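Local coordinates for ATP-dependent RNA helicase HrpB (Escherichia coli, PDB 6EUD), which hydrolyses ATP to ADP and phosphate as a DExH-box NTPase of the DEAH/RHA helicase group, with RNA helicase and single-stranded RNA binding activity, at residues Met268-Leu273 with Leu282-Ile287; Leu396-Ala401 with Asp420-Ala425; Tyr710-Gly715 with Gln735-Glu740. All coordinates share one frame; numbering follows the deposited sequence.

Contact 1: residues Met268-Leu273 with Leu282-Ile287; sequences MRKVVL and LTIEGI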
loop_
_atom_site.group_PDB
_atom_site.type_symbol
_atom_site.label_atom_id
_atom_site.label_comp_id
_atom_site.label_asym_id
_atom_site.label_seq_id
_atom_site.Cartn_x
_atom_site.Cartn_y
_atom_site.Cartn_z
ATOM N N MET A 268 2.933 47.138 10.783
ATOM C CA MET A 268 2.357 45.901 11.282
ATOM C C MET A 268 3.148 44.658 10.863
ATOM O O MET A 268 4.028 44.713 10.012
ATOM C CB MET A 268 0.906 45.793 10.817
ATOM C CG MET A 268 0.007 46.908 11.373
ATOM S SD MET A 268 -1.714 46.537 11.053
ATOM C CE MET A 268 -1.656 46.257 9.287
ATOM N N ARG A 269 2.838 43.542 11.502
ATOM C CA ARG A 269 3.457 42.261 11.200
ATOM C C ARG A 269 2.346 41.264 10.936
ATOM O O ARG A 269 1.245 41.438 11.438
ATOM C CB ARG A 269 4.344 41.800 12.362
ATOM C CG ARG A 269 3.584 41.599 13.676
ATOM C CD ARG A 269 4.497 41.613 14.888
ATOM N NE ARG A 269 5.565 40.631 14.785
ATOM C CZ ARG A 269 6.216 40.137 15.828
ATOM N NH1 ARG A 269 5.891 40.535 17.050
ATOM N NH2 ARG A 269 7.186 39.242 15.657
ATOM N N LYS A 270 2.621 40.219 10.167
ATOM C CA LYS A 270 1.592 39.226 9.869
ATOM C C LYS A 270 1.943 37.819 10.341
ATOM O O LYS A 270 3.106 37.414 10.354
ATOM C CB LYS A 270 1.300 39.201 8.362
ATOM C CG LYS A 270 2.459 38.691 7.534
ATOM C CD LYS A 270 2.163 38.668 6.035
ATOM C CE LYS A 270 3.369 38.097 5.301
ATOM N NZ LYS A 270 3.209 38.043 3.842
ATOM N N VAL A 271 0.911 37.083 10.738
ATOM C CA VAL A 271 1.015 35.654 10.938
ATOM C C VAL A 271 0.288 34.955 9.803
ATOM O O VAL A 271 -0.917 35.104 9.652
ATOM C CB VAL A 271 0.414 35.209 12.275
ATOM C CG1 VAL A 271 0.461 33.675 12.392
ATOM C CG2 VAL A 271 1.148 35.881 13.435
ATOM N N VAL A 272 1.024 34.201 9.004
ATOM C CA VAL A 272 0.417 33.461 7.922
ATOM C C VAL A 272 0.215 32.033 8.379
ATOM O O VAL A 272 1.162 31.343 8.748
ATOM C CB VAL A 272 1.268 33.507 6.639
ATOM C CG1 VAL A 272 0.623 32.702 5.555
ATOM C CG2 VAL A 272 1.424 34.927 6.172
ATOM N N LEU A 273 -1.042 31.607 8.387
ATOM C CA LEU A 273 -1.400 30.260 8.786
ATOM C C LEU A 273 -1.635 29.456 7.507
ATOM O O LEU A 273 -2.567 29.716 6.759
ATOM C CB LEU A 273 -2.639 30.266 9.691
ATOM C CG LEU A 273 -2.690 31.176 10.937
ATOM C CD1 LEU A 273 -3.236 32.576 10.613
ATOM C CD2 LEU A 273 -3.492 30.528 12.075
ATOM N N LEU A 282 4.719 27.546 -2.824
ATOM C CA LEU A 282 4.253 28.912 -2.684
ATOM C C LEU A 282 5.289 29.732 -1.931
ATOM O O LEU A 282 5.885 29.260 -0.956
ATOM C CB LEU A 282 2.905 28.927 -1.965
ATOM C CG LEU A 282 1.910 30.031 -2.294
ATOM C CD1 LEU A 282 1.870 30.278 -3.787
ATOM C CD2 LEU A 282 0.547 29.596 -1.798
ATOM N N THR A 283 5.517 30.948 -2.400
ATOM C CA THR A 283 6.462 31.835 -1.755
ATOM C C THR A 283 5.746 32.937 -0.988
ATOM O O THR A 283 5.120 33.818 -1.575
ATOM C CB THR A 283 7.434 32.434 -2.780
ATOM O OG1 THR A 283 8.365 31.420 -3.179
ATOM C CG2 THR A 283 8.194 33.617 -2.200
ATOM N N ILE A 284 5.833 32.863 0.336
ATOM C CA ILE A 284 5.274 33.891 1.205
ATOM C C ILE A 284 6.375 34.886 1.565
ATOM O O ILE A 284 7.443 34.501 2.039
ATOM C CB ILE A 284 4.646 33.291 2.482
ATOM C CG1 ILE A 284 3.334 32.569 2.155
ATOM C CG2 ILE A 284 4.301 34.379 3.448
ATOM C CD1 ILE A 284 3.486 31.194 1.591
ATOM N N GLU A 285 6.118 36.165 1.315
ATOM C CA GLU A 285 7.140 37.179 1.498
ATOM C C GLU A 285 7.103 37.840 2.878
ATOM O O GLU A 285 6.103 37.772 3.581
ATOM C CB GLU A 285 7.003 38.236 0.412
ATOM C CG GLU A 285 7.002 37.653 -0.974
ATOM C CD GLU A 285 6.508 38.641 -1.991
ATOM O OE1 GLU A 285 6.170 38.209 -3.110
ATOM O OE2 GLU A 285 6.455 39.850 -1.668
ATOM N N GLY A 286 8.216 38.461 3.252
ATOM C CA GLY A 286 8.344 39.228 4.482
ATOM C C GLY A 286 8.528 38.367 5.720
ATOM O O GLY A 286 8.398 38.857 6.843
ATOM N N ILE A 287 8.825 37.084 5.521
ATOM C CA ILE A 287 8.882 36.123 6.624
ATOM C C ILE A 287 10.297 35.946 7.142
ATOM O O ILE A 287 11.211 35.750 6.346
ATOM C CB ILE A 287 8.316 34.740 6.189
ATOM C CG1 ILE A 287 6.887 34.899 5.653
ATOM C CG2 ILE A 287 8.347 33.751 7.350
ATOM C CD1 ILE A 287 5.849 35.346 6.726
#

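Contact 2: residues Leu396-Ala401 with Asp420-Ala425; sequences LQMLGA and DPRLAA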
loop_
_atom_site.group_PDB
_atom_site.type_symbol
_atom_site.label_atom_id
_atom_site.label_comp_id
_atom_site.label_asym_id
_atom_site.label_seq_id
_atom_site.Cartn_x
_atom_site.Cartn_y
_atom_site.Cartn_z
ATOM N N LEU A 396 -8.968 -5.926 -9.093
ATOM C CA LEU A 396 -9.166 -6.011 -10.535
ATOM C C LEU A 396 -9.819 -7.343 -10.892
ATOM O O LEU A 396 -10.654 -7.413 -11.811
ATOM C CB LEU A 396 -7.833 -5.825 -11.284
ATOM C CG LEU A 396 -7.231 -4.410 -11.227
ATOM C CD1 LEU A 396 -6.044 -4.265 -12.154
ATOM C CD2 LEU A 396 -8.266 -3.351 -11.584
ATOM N N GLN A 397 -9.459 -8.393 -10.150
ATOM C CA GLN A 397 -10.124 -9.689 -10.298
ATOM C C GLN A 397 -11.612 -9.578 -9.975
ATOM O O GLN A 397 -12.451 -10.008 -10.761
ATOM C CB GLN A 397 -9.452 -10.736 -9.411
ATOM C CG GLN A 397 -8.221 -11.344 -10.049
ATOM C CD GLN A 397 -7.231 -11.917 -9.048
ATOM O OE1 GLN A 397 -7.447 -11.874 -7.834
ATOM N NE2 GLN A 397 -6.115 -12.431 -9.558
ATOM N N MET A 398 -11.934 -8.981 -8.828
ATOM C CA MET A 398 -13.322 -8.764 -8.436
ATOM C C MET A 398 -14.108 -8.047 -9.545
ATOM O O MET A 398 -15.276 -8.356 -9.789
ATOM C CB MET A 398 -13.404 -7.959 -7.124
ATOM C CG MET A 398 -14.819 -7.896 -6.504
ATOM S SD MET A 398 -15.080 -6.636 -5.232
ATOM C CE MET A 398 -15.497 -5.206 -6.221
ATOM N N LEU A 399 -13.459 -7.094 -10.209
ATOM C CA LEU A 399 -14.107 -6.270 -11.225
ATOM C C LEU A 399 -14.179 -6.952 -12.588
ATOM O O LEU A 399 -14.771 -6.419 -13.521
ATOM C CB LEU A 399 -13.371 -4.926 -11.347
ATOM C CG LEU A 399 -13.390 -4.061 -10.068
ATOM C CD1 LEU A 399 -12.509 -2.839 -10.235
ATOM C CD2 LEU A 399 -14.842 -3.672 -9.656
ATOM N N GLY A 400 -13.563 -8.127 -12.697
ATOM C CA GLY A 400 -13.513 -8.867 -13.951
ATOM C C GLY A 400 -12.584 -8.310 -15.026
ATOM O O GLY A 400 -12.745 -8.605 -16.211
ATOM N N ALA A 401 -11.601 -7.518 -14.614
ATOM C CA ALA A 401 -10.695 -6.852 -15.543
ATOM C C ALA A 401 -9.524 -7.749 -15.983
ATOM O O ALA A 401 -8.830 -7.449 -16.968
ATOM C CB ALA A 401 -10.161 -5.559 -14.904
ATOM N N ASP A 420 -11.169 5.868 -12.809
ATOM C CA ASP A 420 -10.954 4.996 -11.664
ATOM C C ASP A 420 -11.522 3.621 -12.018
ATOM O O ASP A 420 -12.665 3.537 -12.469
ATOM C CB ASP A 420 -11.616 5.505 -10.391
ATOM C CG ASP A 420 -11.688 4.416 -9.319
ATOM O OD1 ASP A 420 -10.715 4.230 -8.557
ATOM O OD2 ASP A 420 -12.709 3.713 -9.259
ATOM N N PRO A 421 -10.731 2.544 -11.803
ATOM C CA PRO A 421 -11.093 1.182 -12.242
ATOM C C PRO A 421 -12.463 0.692 -11.778
ATOM O O PRO A 421 -13.168 0.107 -12.589
ATOM C CB PRO A 421 -9.988 0.319 -11.640
ATOM C CG PRO A 421 -8.801 1.240 -11.632
ATOM C CD PRO A 421 -9.354 2.600 -11.282
ATOM N N ARG A 422 -12.833 0.919 -10.523
ATOM C CA ARG A 422 -14.165 0.550 -10.053
ATOM C C ARG A 422 -15.237 1.281 -10.884
ATOM O O ARG A 422 -16.202 0.681 -11.324
ATOM C CB ARG A 422 -14.313 0.855 -8.551
ATOM C CG ARG A 422 -13.356 0.037 -7.654
ATOM C CD ARG A 422 -13.368 0.469 -6.154
ATOM N NE ARG A 422 -14.094 -0.499 -5.356
ATOM C CZ ARG A 422 -13.583 -1.248 -4.392
ATOM N NH1 ARG A 422 -12.321 -1.130 -4.021
ATOM N NH2 ARG A 422 -14.367 -2.104 -3.773
ATOM N N LEU A 423 -15.048 2.569 -11.129
ATOM C CA LEU A 423 -16.016 3.323 -11.912
ATOM C C LEU A 423 -16.011 2.902 -13.398
ATOM O O LEU A 423 -17.062 2.822 -14.039
ATOM C CB LEU A 423 -15.741 4.822 -11.778
ATOM C CG LEU A 423 -15.870 5.441 -10.363
ATOM C CD1 LEU A 423 -15.789 6.980 -10.408
ATOM C CD2 LEU A 423 -17.138 4.973 -9.621
ATOM N N ALA A 424 -14.827 2.630 -13.935
ATOM C CA ALA A 424 -14.688 2.151 -15.307
ATOM C C ALA A 424 -15.388 0.809 -15.482
ATOM O O ALA A 424 -16.049 0.586 -16.493
ATOM C CB ALA A 424 -13.219 2.028 -15.692
ATOM N N ALA A 425 -15.218 -0.074 -14.495
ATOM C CA ALA A 425 -15.846 -1.386 -14.472
ATOM C C ALA A 425 -17.370 -1.246 -14.527
ATOM O O ALA A 425 -18.054 -1.955 -15.274
ATOM C CB ALA A 425 -15.424 -2.152 -13.219
#

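Contact 3: residues Tyr710-Gly715 with Gln735-Glu740; sequences YTVPTG and QEMFGE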
loop_
_atom_site.group_PDB
_atom_site.type_symbol
_atom_site.label_atom_id
_atom_site.label_comp_id
_atom_site.label_asym_id
_atom_site.label_seq_id
_atom_site.Cartn_x
_atom_site.Cartn_y
_atom_site.Cartn_z
ATOM N N TYR A 710 17.590 -44.260 13.309
ATOM C CA TYR A 710 19.016 -44.288 12.991
ATOM C C TYR A 710 19.563 -45.692 13.331
ATOM O O TYR A 710 19.242 -46.247 14.394
ATOM C CB TYR A 710 19.769 -43.185 13.758
ATOM C CG TYR A 710 21.248 -43.080 13.419
ATOM C CD1 TYR A 710 21.679 -42.317 12.333
ATOM C CD2 TYR A 710 22.215 -43.725 14.198
ATOM C CE1 TYR A 710 23.034 -42.216 12.008
ATOM C CE2 TYR A 710 23.578 -43.633 13.890
ATOM C CZ TYR A 710 23.980 -42.882 12.793
ATOM O OH TYR A 710 25.313 -42.789 12.477
ATOM N N THR A 711 20.352 -46.286 12.430
ATOM C CA THR A 711 20.994 -47.577 12.723
ATOM C C THR A 711 22.351 -47.357 13.398
ATOM O O THR A 711 23.266 -46.794 12.797
ATOM C CB THR A 711 21.222 -48.437 11.462
ATOM O OG1 THR A 711 19.999 -48.575 10.739
ATOM C CG2 THR A 711 21.757 -49.827 11.850
ATOM N N VAL A 712 22.468 -47.790 14.648
ATOM C CA VAL A 712 23.704 -47.627 15.421
ATOM C C VAL A 712 24.710 -48.762 15.102
ATOM O O VAL A 712 24.374 -49.701 14.377
ATOM C CB VAL A 712 23.384 -47.574 16.937
ATOM C CG1 VAL A 712 22.680 -46.277 17.280
ATOM C CG2 VAL A 712 22.540 -48.761 17.337
ATOM N N PRO A 713 25.952 -48.666 15.615
ATOM C CA PRO A 713 26.941 -49.705 15.275
ATOM C C PRO A 713 26.534 -51.160 15.542
ATOM O O PRO A 713 26.996 -52.033 14.806
ATOM C CB PRO A 713 28.135 -49.318 16.138
ATOM C CG PRO A 713 28.067 -47.804 16.147
ATOM C CD PRO A 713 26.595 -47.478 16.214
ATOM N N THR A 714 25.697 -51.426 16.543
ATOM C CA THR A 714 25.284 -52.790 16.825
ATOM C C THR A 714 24.301 -53.315 15.795
ATOM O O THR A 714 24.055 -54.514 15.730
ATOM C CB THR A 714 24.635 -52.913 18.220
ATOM O OG1 THR A 714 23.508 -52.026 18.319
ATOM C CG2 THR A 714 25.642 -52.572 19.298
ATOM N N GLY A 715 23.722 -52.426 14.991
ATOM C CA GLY A 715 22.697 -52.840 14.048
ATOM C C GLY A 715 21.293 -52.515 14.543
ATOM O O GLY A 715 20.318 -52.615 13.783
ATOM N N GLN A 735 26.620 -48.359 25.421
ATOM C CA GLN A 735 27.316 -49.571 24.982
ATOM C C GLN A 735 27.133 -49.827 23.468
ATOM O O GLN A 735 28.015 -50.399 22.814
ATOM C CB GLN A 735 26.830 -50.782 25.807
ATOM C CG GLN A 735 25.384 -51.169 25.538
ATOM C CD GLN A 735 24.601 -51.544 26.784
ATOM O OE1 GLN A 735 24.985 -51.210 27.899
ATOM N NE2 GLN A 735 23.481 -52.225 26.592
ATOM N N GLU A 736 26.005 -49.378 22.917
ATOM C CA GLU A 736 25.691 -49.619 21.516
ATOM C C GLU A 736 26.448 -48.680 20.576
ATOM O O GLU A 736 26.529 -48.922 19.380
ATOM C CB GLU A 736 24.185 -49.489 21.276
ATOM C CG GLU A 736 23.343 -50.577 21.944
ATOM C CD GLU A 736 22.083 -50.923 21.148
ATOM O OE1 GLU A 736 21.036 -50.244 21.302
ATOM O OE2 GLU A 736 22.149 -51.882 20.352
ATOM N N MET A 737 26.998 -47.598 21.114
ATOM C CA MET A 737 27.724 -46.636 20.289
ATOM C C MET A 737 29.220 -46.951 20.183
ATOM O O MET A 737 29.985 -46.179 19.598
ATOM C CB MET A 737 27.531 -45.230 20.844
ATOM C CG MET A 737 26.098 -44.747 20.790
ATOM S SD MET A 737 25.451 -44.824 19.125
ATOM C CE MET A 737 26.648 -43.785 18.237
ATOM N N PHE A 738 29.647 -48.072 20.753
ATOM C CA PHE A 738 31.053 -48.456 20.661
ATOM C C PHE A 738 31.482 -48.726 19.223
ATOM O O PHE A 738 30.798 -49.435 18.476
ATOM C CB PHE A 738 31.330 -49.695 21.508
ATOM C CG PHE A 738 31.242 -49.453 22.975
ATOM C CD1 PHE A 738 31.312 -48.167 23.479
ATOM C CD2 PHE A 738 31.085 -50.507 23.852
ATOM C CE1 PHE A 738 31.229 -47.939 24.841
ATOM C CE2 PHE A 738 31.000 -50.284 25.206
ATOM C CZ PHE A 738 31.074 -48.998 25.704
ATOM N N GLY A 739 32.631 -48.183 18.842
ATOM C CA GLY A 739 33.140 -48.384 17.497
ATOM C C GLY A 739 32.918 -47.174 16.608
ATOM O O GLY A 739 33.514 -47.060 15.532
ATOM N N GLU A 740 32.053 -46.269 17.067
ATOM C CA GLU A 740 31.764 -45.035 16.353
ATOM C C GLU A 740 32.634 -43.894 16.887
ATOM O O GLU A 740 32.548 -43.523 18.057
ATOM C CB GLU A 740 30.272 -44.690 16.463
ATOM C CG GLU A 740 29.877 -43.419 15.743
ATOM C CD GLU A 740 30.236 -43.451 14.266
ATOM O OE1 GLU A 740 31.387 -43.094 13.920
ATOM O OE2 GLU A 740 29.364 -43.814 13.448
HETATM O O HOH W 1 26.880 -44.154 14.176
#

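Contact 1: residues Met268-Leu273 with Leu282-Ile287
K270 reaches from strand 269-274 to the loop 282-287 and grips the backbone at E285. CB carries CG into the crowded position between the backbone N and the carbonyl carbon (chi1 67°). From CG the chain runs extended through CD. K270 CE is the first atom to meet the loop, 3.2 Å from E285 O. K270 CE also lies 4.0 Å from I287 CD1, the side chains crossing at about a right angle. NZ then donates to E285 O at 2.9 Å. The C=O...donor angle is 149°, with NZ tilted 23° from the carbonyl plane. The same NZ is hydrogen-bonded to the carbonyls of L262 and A260, so three backbone oxygens hold the ammonium. Beside this polar end, I284 CG2 lies 3.8 Å from K270 NZ. The same methyl packs at 4.0 Å on V272 CG2, which makes a small apolar patch next to the ammonium. G286 follows with positive phi and turns the chain toward I287. The first residues of the loop probably belong to helicase motif V, in the second RecA-like domain. T283 touches T32 of the predicted ATP site, consistent with a place facing the nucleotide cleft. In the parallel part of the sheet, strand 269-274 runs between 243-248 and 217-221. The loop leads into strand 287-302, which flanks 217-221 on its other edge. L219 of that shared neighbour touches both V272 and I287.

Contact 2: residues Leu396-Ala401 with Asp420-Ala425
L399 packs against the first turn of helix 421-429, at the point where helix 386-398 ends in a Schellman motif. Comparison with DEAH/RHA relatives suggests that this joins the winged-helix domain to the start of the ratchet-like helical domain. G400 has positive phi, with G400 N bonded to Q397 O and A401 N to L396 O.

L399 puts CG anti to its carbonyl carbon (chi1 -62°), and its two methyls divide over the opposing helix. CD1 lies 3.8 Å from R422 CA and touches P421 O. CD2 meets A425 CB at 3.9 Å, and L399 CB is just as near that methyl. A425 thus fits against both the root and one branch of the leucine. Next to this, L396 CD2 meets P421 CB at 4.1 Å, the side chains crossing obliquely.

M398 flanks the leucine at the polar end of R422. Its chain bends at chi3 and brings CE to 4.1 Å from R422 NH2, in an oblique approach to the guanidinium. R422 also bends at chi3, and its CG rests 4.0 Å from L399 CD1. Its charge is paired outside this contact. NH2 forms a salt bridge with D501, and NE makes a weak hydrogen bond to A498 O. M398 also touches D501, so the methionine lies against both members of the ion pair.

Helix 421-429 starts at D420, its N-cap. D420 OD2 accepts from L423 N at 3.2 Å, with an N-H...O angle of 158°, and is met on its anti side.

Contact 3: residues Tyr710-Gly715 with Gln735-Glu740
Two beta turns pack together here, type I from V712 to G715 and type II from M737 to E740, and the CA atoms of T714 and E736 come within 5.7 Å. P713 fills the middle of the contact. P713 CD lies 3.5 Å from E736 O, P713 CB the same distance from F738 O, and P713 CG 3.8 Å from E740 CB. Next to it M737 bends at chi2, which places M737 SD 3.6 Å from V712 CG1, the two side chains crossing at about a right angle. Farther along the turn T714 OG1 donates to E736 OE2. The modelled 2.4 Å between T714 OG1 and E736 OE2 is very short, so the exact length is doubtful. E736 OE2 is also hydrogen-bonded to S716 OG. An alanine at E736 would probably leave the hydroxyls of T714 and S716 without this shared acceptor. At the outer end one water bridges the segments. It lies in the plane of the Y710 ring, 2.7 Å from Y710 OH, and donates to E740 OE2 at 2.6 Å. E740 OE1 is hydrogen-bonded to T742 N. In the HrpB C-terminal region, the contact joins the turn that links strands 709-711 and 717-721 to the loop after strand 729-733. V712 touches strands 717-721 and 729-733, while M737 and E740 touch L771 of helix 771-776.

How the contacts relate
The contacts follow one another along the chain without overlap, and none touches another. Contact 1 belongs to the sheet of the second RecA-like domain. Contact 2 joins helices 386-398 and 421-429, about 46 Å away between centres, and lies nearer the middle of the molecule. Contact 3 sits in the HrpB C-terminal region, on a separate sheet. Its centre is about 67 Å from that of contact 2 and 88 Å from that of contact 1, on the opposite side of the chain's centre. The three share no helix, strand or sheet. They mark the helicase core, the helical part that follows it in the chain and a distant C-terminal module of one elongated protein.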